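Local coordinates for putative phosphohistidine phosphatase, SixA (Nakamurella multipartita, PDB 4HBZ), which probably acts as a phosphohistidine phosphatase, hydrolysing a phosphorylated substrate in the manner of the histidine phosphatase superfamily, at residues A49-R57 and Q76-S84; V63-R73 and I83-Y94. All coordinates share one frame; numbering follows the deposited sequence.

In the fold
Interactions 1 and 2 share the beta-alpha-beta unit of strand 65-69, helix 72-81 and strand 86-90. Interaction 2 pairs its two parallel strands at the margin of the six-stranded sheet; interaction 1 sets the C-terminal half of its helix against helix 43-59. Their centres lie about 13 Å apart, and Ile83 and Ser84 belong to both. Leu78 joins them physically, its CD2 lying 3.8 Å from CG1 of Val87 and 3.9 Å from CG1 of Val66. The likely phosphate pocket lies at the Arg73 end of interaction 2, where Arg73 touches His27 and His120; interaction 1 approaches it through Thr77, which also touches His27.

Interaction 1 (A49-R57 and Q76-S84); sequences ATAAGQWLR and QTLAATGIS
Gly53 and Thr81 mark the crossing of two helices, 43-59 and 72-81, in the alpha/beta fold of the histidine phosphatase superfamily. The segment axes come within 7.6 Å at a signed crossing angle of -51°, a close approach made possible by small residues. At the tight part Gly53 presents bare backbone: its CA lies 3.7 Å from CA of Thr81 and makes a CA-H...O contact with the O of that residue. One turn earlier the methyl of Ala49 meets that of Ala80 (CB to CB 3.7 Å) and also touches Thr77 CG2. Farther along, Leu56 and Ile83 cross at about a right angle, CD1 against CD1, while Leu56 also rests on strands 20-26 and 159-164 of the sheet.

The solvent side is looser and polar. Here a water receives a hydrogen bond from Arg57 NH1 and gives one each to the carbonyl oxygens of Thr50 and Ala80, bridging the two helices beside the direct contact of Thr50 CA with Ala80 O. Arg57, bent at chi3 (-77°), curls back over the C-terminal end of helix 72-81 and holds Thr81 O side-on with two nitrogens. The bond from NE is the shorter and straighter (2.9 Å), lying in the carbonyl plane; that from NH1 (3.2 Å) comes from above this plane. The positive group would probably suit the negative end of the helix dipole. Thr81 also forms an ST turn, its OG1 accepting from Ile83 N at 3.2 Å, and the hydroxyl donates to Leu78 O at 2.6 Å.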
# COMPACT_ATOMS: atom_id res chain seq x y z
N ALA A 49 -7.03 11.21 4.44
CA ALA A 49 -6.50 10.05 5.17
C ALA A 49 -7.53 9.52 6.18
O ALA A 49 -7.65 8.32 6.42
CB ALA A 49 -5.22 10.45 5.89
N THR A 50 -8.26 10.45 6.79
CA THR A 50 -9.31 10.04 7.71
C THR A 50 -10.38 9.22 7.01
O THR A 50 -10.82 8.15 7.50
CB THR A 50 -9.92 11.29 8.36
OG1 THR A 50 -8.90 12.00 9.09
CG2 THR A 50 -11.08 10.92 9.28
N ALA A 51 -10.80 9.69 5.84
CA ALA A 51 -11.78 8.94 5.06
C ALA A 51 -11.29 7.59 4.64
O ALA A 51 -12.04 6.60 4.68
CB ALA A 51 -12.27 9.79 3.87
N ALA A 52 -10.03 7.52 4.24
CA ALA A 52 -9.45 6.25 3.83
C ALA A 52 -9.42 5.26 4.99
O ALA A 52 -9.79 4.09 4.84
CB ALA A 52 -8.04 6.47 3.30
N GLY A 53 -9.01 5.73 6.18
CA GLY A 53 -9.06 4.86 7.37
C GLY A 53 -10.42 4.30 7.71
O GLY A 53 -10.61 3.15 8.10
N GLN A 54 -11.43 5.18 7.62
CA GLN A 54 -12.79 4.78 7.88
C GLN A 54 -13.25 3.70 6.92
O GLN A 54 -13.93 2.75 7.29
CB GLN A 54 -13.70 6.02 7.85
CG GLN A 54 -13.46 6.87 9.11
CD GLN A 54 -14.10 8.24 9.06
OE1 GLN A 54 -14.71 8.59 8.04
NE2 GLN A 54 -13.96 9.02 10.10
N TRP A 55 -12.88 3.84 5.65
CA TRP A 55 -13.21 2.84 4.62
C TRP A 55 -12.52 1.54 4.92
O TRP A 55 -13.17 0.51 4.97
CB TRP A 55 -12.85 3.34 3.22
CG TRP A 55 -13.44 2.43 2.16
CD1 TRP A 55 -14.57 2.65 1.50
CD2 TRP A 55 -12.90 1.21 1.67
NE1 TRP A 55 -14.81 1.62 0.65
CE2 TRP A 55 -13.79 0.73 0.71
CE3 TRP A 55 -11.76 0.48 1.95
CZ2 TRP A 55 -13.57 -0.50 0.04
CZ3 TRP A 55 -11.55 -0.72 1.28
CH2 TRP A 55 -12.46 -1.18 0.35
N LEU A 56 -11.23 1.59 5.18
CA LEU A 56 -10.43 0.37 5.48
C LEU A 56 -10.99 -0.36 6.68
O LEU A 56 -11.17 -1.58 6.62
CB LEU A 56 -8.97 0.72 5.72
CG LEU A 56 -8.20 1.15 4.46
CD1 LEU A 56 -6.89 1.82 4.83
CD2 LEU A 56 -8.00 -0.02 3.51
N ARG A 57 -11.29 0.37 7.76
CA ARG A 57 -11.79 -0.28 8.97
C ARG A 57 -13.23 -0.80 8.83
O ARG A 57 -13.66 -1.66 9.59
CB ARG A 57 -11.65 0.64 10.18
CG ARG A 57 -10.20 0.86 10.55
CD ARG A 57 -10.01 1.74 11.76
NE ARG A 57 -10.20 3.17 11.50
CZ ARG A 57 -11.28 3.88 11.74
NH1 ARG A 57 -11.26 5.19 11.46
NH2 ARG A 57 -12.35 3.35 12.30
N GLN A 76 1.74 10.69 9.53
CA GLN A 76 0.50 11.40 9.80
C GLN A 76 -0.67 10.79 9.06
O GLN A 76 -1.80 10.74 9.57
CB GLN A 76 0.64 12.88 9.43
CG GLN A 76 1.53 13.62 10.44
CD GLN A 76 1.87 15.02 10.01
OE1 GLN A 76 1.35 15.52 9.03
NE2 GLN A 76 2.79 15.68 10.72
N THR A 77 -0.45 10.31 7.85
CA THR A 77 -1.50 9.60 7.14
C THR A 77 -1.92 8.38 7.93
O THR A 77 -3.09 8.15 8.17
CB THR A 77 -0.99 9.17 5.74
OG1 THR A 77 -0.76 10.33 4.94
CG2 THR A 77 -1.98 8.29 5.09
N LEU A 78 -0.94 7.62 8.41
CA LEU A 78 -1.27 6.45 9.23
C LEU A 78 -2.07 6.85 10.49
O LEU A 78 -3.07 6.21 10.82
CB LEU A 78 -0.00 5.68 9.59
CG LEU A 78 -0.21 4.50 10.49
CD1 LEU A 78 -1.11 3.45 9.93
CD2 LEU A 78 1.17 3.93 10.83
N ALA A 79 -1.60 7.86 11.19
CA ALA A 79 -2.26 8.30 12.41
C ALA A 79 -3.70 8.63 12.09
O ALA A 79 -4.64 8.27 12.85
CB ALA A 79 -1.51 9.50 13.00
N ALA A 80 -3.94 9.33 11.00
CA ALA A 80 -5.30 9.78 10.66
C ALA A 80 -6.25 8.63 10.32
O ALA A 80 -7.47 8.78 10.42
CB ALA A 80 -5.28 10.80 9.53
N THR A 81 -5.71 7.50 9.88
CA THR A 81 -6.54 6.35 9.55
C THR A 81 -7.18 5.74 10.75
O THR A 81 -8.16 4.99 10.62
CB THR A 81 -5.77 5.20 8.82
OG1 THR A 81 -4.85 4.60 9.73
CG2 THR A 81 -5.13 5.59 7.57
N GLY A 82 -6.61 5.95 11.93
CA GLY A 82 -7.14 5.33 13.11
C GLY A 82 -6.88 3.84 13.27
O GLY A 82 -7.47 3.20 14.17
N ILE A 83 -6.06 3.27 12.39
CA ILE A 83 -5.65 1.89 12.45
C ILE A 83 -4.62 1.67 13.54
O ILE A 83 -3.57 2.34 13.55
CB ILE A 83 -5.15 1.48 11.07
CG1 ILE A 83 -6.32 1.48 10.06
CG2 ILE A 83 -4.50 0.08 11.07
CD1 ILE A 83 -5.92 1.41 8.60
N SER A 84 -4.95 0.76 14.46
CA SER A 84 -4.09 0.34 15.54
C SER A 84 -3.58 -1.03 15.11
O SER A 84 -4.35 -1.99 14.97
CB SER A 84 -4.88 0.29 16.86
OG SER A 84 -4.08 -0.12 17.95
O HOH W 1 -9.92 7.43 10.11
O HOH W 2 -8.24 11.83 11.71

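Interaction 2 (V63-R73 and I83-Y94); sequences VDVVVCSTAAR and ISAQVRYRDELY. With ACY (acetic acid), chain B.
A chi1 of 51° puts Thr70 OG1 between its own backbone N and carbonyl carbon and aims it at Asp91, whose CG is turned anti to its carbonyl carbon (chi1 -73°). The hydroxyl donates to Asp91 OD1 at 2.6 Å, meeting the carboxylate on its anti side, and is also hydrogen-bonded to His37 NE2. The bond to Asp91 ties the loop after strand 65-69 to the 3-10 turn after strand 86-90. Four backbone hydrogen bonds set the parallel register: Val66 N to Gln86 O, Arg88 N to Val66 O (2.7 Å), Cys68 N to Arg88 O and Arg90 N to Cys68 O.

The face carrying Val66, Cys68, Val87 and Tyr89 is covered by helix 72-81, with Cys68 also against Thr74. Cys68 CB approaches Tyr89 CD1 at 3.8 Å, with SG placed obliquely to the ring, while Val87 CG1 sits over a ring face near its rim. On the other face Val65 CG1 packs on Arg88 CD (3.7 Å), and Val67 is met by Leu93 of the 3-10 turn at about a right angle, CG1 near CD2. Arg90 binds an acetic acid molecule, probably from the crystallisation liquor, with two nearly straight bonds, NH1 to its O (2.9 Å) and NH2 to its OXT (2.8 Å); OXT also stands over the Arg88 guanidinium.

Beyond the strands, Ser69 OG accepts from Ala71 N in an ST turn and is also hydrogen-bonded to His120 NE2. Arg73 NH2 comes to the Tyr94 ring edge, near its plane, 4.2 Å from CE1, with the flat groups 81° apart; Asp36 binds both NH2 and the Tyr94 hydroxyl. This gathering of Arg73 and Ser69 beside His120, at the C-terminal ends of a beta-alpha-beta unit's strands, is consistent with the phosphate pocket of histidine phosphatases.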
# COMPACT_ATOMS: atom_id res chain seq x y z
N VAL A 63 -6.23 -4.60 9.97
CA VAL A 63 -4.83 -4.64 9.55
C VAL A 63 -4.02 -5.27 10.69
O VAL A 63 -4.12 -4.90 11.85
CB VAL A 63 -4.32 -3.24 9.18
CG1 VAL A 63 -2.81 -3.22 9.02
CG2 VAL A 63 -5.00 -2.74 7.92
N ASP A 64 -3.11 -6.19 10.32
CA ASP A 64 -2.24 -6.84 11.30
C ASP A 64 -0.90 -6.14 11.47
O ASP A 64 -0.36 -6.07 12.59
CB ASP A 64 -1.98 -8.31 10.97
CG ASP A 64 -3.26 -9.10 10.91
OD1 ASP A 64 -3.98 -9.14 11.96
OD2 ASP A 64 -3.59 -9.64 9.82
N VAL A 65 -0.36 -5.65 10.36
CA VAL A 65 0.99 -5.07 10.32
C VAL A 65 1.00 -3.90 9.34
O VAL A 65 0.40 -4.00 8.26
CB VAL A 65 2.01 -6.13 9.86
CG1 VAL A 65 3.40 -5.56 9.74
CG2 VAL A 65 1.99 -7.33 10.81
N VAL A 66 1.64 -2.80 9.72
CA VAL A 66 1.81 -1.66 8.83
C VAL A 66 3.32 -1.52 8.62
O VAL A 66 4.12 -1.65 9.57
CB VAL A 66 1.30 -0.37 9.46
CG1 VAL A 66 1.43 0.80 8.50
CG2 VAL A 66 -0.16 -0.53 9.85
N VAL A 67 3.69 -1.29 7.35
CA VAL A 67 5.06 -0.87 6.98
C VAL A 67 4.90 0.58 6.49
O VAL A 67 4.13 0.84 5.54
CB VAL A 67 5.72 -1.76 5.92
CG1 VAL A 67 7.20 -1.41 5.84
CG2 VAL A 67 5.51 -3.26 6.24
N CYS A 68 5.61 1.52 7.12
CA CYS A 68 5.37 2.93 6.89
C CYS A 68 6.66 3.71 6.70
O CYS A 68 7.58 3.56 7.48
CB CYS A 68 4.60 3.49 8.09
SG CYS A 68 3.99 5.20 7.92
N SER A 69 6.72 4.54 5.67
CA SER A 69 7.81 5.50 5.53
C SER A 69 7.94 6.38 6.78
O SER A 69 6.96 6.76 7.42
CB SER A 69 7.54 6.39 4.33
OG SER A 69 8.43 7.46 4.26
N THR A 70 9.17 6.74 7.10
CA THR A 70 9.47 7.56 8.26
C THR A 70 9.11 9.04 8.07
O THR A 70 9.11 9.81 9.03
CB THR A 70 10.94 7.45 8.63
OG1 THR A 70 11.72 7.69 7.44
CG2 THR A 70 11.24 6.05 9.23
N ALA A 71 8.77 9.46 6.85
CA ALA A 71 8.42 10.86 6.61
C ALA A 71 7.23 11.26 7.50
O ALA A 71 6.31 10.44 7.76
CB ALA A 71 8.08 11.10 5.17
N ALA A 72 7.19 12.51 7.90
CA ALA A 72 6.03 13.03 8.68
C ALA A 72 4.71 12.75 7.95
O ALA A 72 3.73 12.35 8.55
CB ALA A 72 6.18 14.50 8.99
N ARG A 73 4.67 12.95 6.64
CA ARG A 73 3.41 12.86 5.93
C ARG A 73 2.83 11.48 5.85
O ARG A 73 1.61 11.28 5.86
CB ARG A 73 3.51 13.51 4.54
CG ARG A 73 4.56 12.89 3.59
CD ARG A 73 4.79 13.85 2.43
NE ARG A 73 5.82 13.45 1.46
CZ ARG A 73 7.11 13.79 1.54
NH1 ARG A 73 7.64 14.35 2.64
NH2 ARG A 73 7.91 13.55 0.52
N ILE A 83 -6.06 3.27 12.39
CA ILE A 83 -5.65 1.89 12.45
C ILE A 83 -4.62 1.67 13.54
O ILE A 83 -3.57 2.34 13.55
CB ILE A 83 -5.15 1.48 11.07
CG1 ILE A 83 -6.32 1.48 10.06
CG2 ILE A 83 -4.50 0.08 11.07
CD1 ILE A 83 -5.92 1.41 8.60
N SER A 84 -4.95 0.76 14.46
CA SER A 84 -4.09 0.34 15.54
C SER A 84 -3.58 -1.03 15.11
O SER A 84 -4.35 -1.99 14.97
CB SER A 84 -4.88 0.29 16.86
OG SER A 84 -4.08 -0.12 17.95
N ALA A 85 -2.30 -1.12 14.84
CA ALA A 85 -1.69 -2.37 14.45
C ALA A 85 -0.23 -2.25 14.82
O ALA A 85 0.20 -1.20 15.25
CB ALA A 85 -1.87 -2.62 12.96
N GLN A 86 0.53 -3.29 14.67
CA GLN A 86 1.96 -3.13 14.90
C GLN A 86 2.53 -2.39 13.68
O GLN A 86 2.15 -2.71 12.56
CB GLN A 86 2.66 -4.46 15.14
CG GLN A 86 2.44 -5.56 14.13
CD GLN A 86 3.17 -6.88 14.51
OE1 GLN A 86 4.40 -6.96 14.47
NE2 GLN A 86 2.41 -7.92 14.88
N VAL A 87 3.40 -1.41 13.91
CA VAL A 87 3.94 -0.58 12.83
C VAL A 87 5.44 -0.75 12.73
O VAL A 87 6.14 -0.74 13.76
CB VAL A 87 3.60 0.90 13.00
CG1 VAL A 87 4.10 1.72 11.79
CG2 VAL A 87 2.13 1.12 13.30
N ARG A 88 5.93 -0.95 11.51
CA ARG A 88 7.34 -1.01 11.19
C ARG A 88 7.66 0.25 10.39
O ARG A 88 7.31 0.33 9.21
CB ARG A 88 7.61 -2.25 10.38
CG ARG A 88 7.27 -3.56 11.14
CD ARG A 88 7.03 -4.78 10.25
NE ARG A 88 8.26 -5.33 9.72
CZ ARG A 88 8.93 -6.38 10.22
NH1 ARG A 88 10.06 -6.72 9.62
NH2 ARG A 88 8.54 -7.05 11.30
N TYR A 89 8.28 1.22 11.03
CA TYR A 89 8.67 2.44 10.36
C TYR A 89 10.02 2.18 9.65
O TYR A 89 10.96 1.64 10.26
CB TYR A 89 8.81 3.62 11.32
CG TYR A 89 7.49 4.05 11.89
CD1 TYR A 89 6.55 4.76 11.10
CD2 TYR A 89 7.14 3.70 13.20
CE1 TYR A 89 5.33 5.13 11.64
CE2 TYR A 89 5.92 4.07 13.71
CZ TYR A 89 5.04 4.80 12.91
OH TYR A 89 3.80 5.16 13.47
N ARG A 90 10.15 2.59 8.41
CA ARG A 90 11.32 2.26 7.59
C ARG A 90 11.77 3.44 6.76
O ARG A 90 11.01 3.93 5.92
CB ARG A 90 11.03 1.07 6.70
CG ARG A 90 10.76 -0.24 7.40
CD ARG A 90 12.04 -0.79 7.99
NE ARG A 90 11.84 -2.11 8.62
CZ ARG A 90 11.50 -2.31 9.88
NH1 ARG A 90 11.20 -1.31 10.73
NH2 ARG A 90 11.37 -3.59 10.30
N ASP A 91 13.03 3.84 6.94
CA ASP A 91 13.65 4.78 6.01
C ASP A 91 13.71 4.23 4.61
O ASP A 91 13.67 5.00 3.63
CB ASP A 91 15.04 5.15 6.52
CG ASP A 91 15.01 6.08 7.72
OD1 ASP A 91 14.16 7.02 7.86
OD2 ASP A 91 15.97 5.94 8.55
N GLU A 92 13.76 2.90 4.46
CA GLU A 92 13.75 2.28 3.14
C GLU A 92 12.52 2.66 2.34
O GLU A 92 12.60 2.71 1.11
CB GLU A 92 13.85 0.76 3.23
CG GLU A 92 15.16 0.19 3.84
CD GLU A 92 15.28 0.24 5.35
OE1 GLU A 92 14.47 0.83 6.10
OE2 GLU A 92 16.29 -0.33 5.82
N LEU A 93 11.40 3.00 2.99
CA LEU A 93 10.18 3.37 2.28
C LEU A 93 10.18 4.84 1.91
O LEU A 93 9.29 5.26 1.18
CB LEU A 93 8.94 3.02 3.07
CG LEU A 93 8.28 1.67 2.81
CD1 LEU A 93 9.23 0.51 3.01
CD2 LEU A 93 7.00 1.49 3.60
N TYR A 94 11.14 5.62 2.39
CA TYR A 94 11.27 7.04 2.02
C TYR A 94 12.23 7.11 0.82
O TYR A 94 13.41 7.34 0.94
CB TYR A 94 11.76 7.85 3.20
CG TYR A 94 11.95 9.32 2.89
CD1 TYR A 94 10.88 10.15 2.58
CD2 TYR A 94 13.22 9.91 2.95
CE1 TYR A 94 11.02 11.47 2.35
CE2 TYR A 94 13.38 11.26 2.70
CZ TYR A 94 12.25 12.03 2.37
OH TYR A 94 12.47 13.39 2.17
C ACY B . 10.23 -3.13 13.71
O ACY B . 10.41 -1.91 13.41
OXT ACY B . 10.68 -4.08 13.01
CH3 ACY B . 9.47 -3.47 14.95
O HOH W 3 -5.81 -3.24 13.24
O HOH W 4 -0.94 -5.74 15.16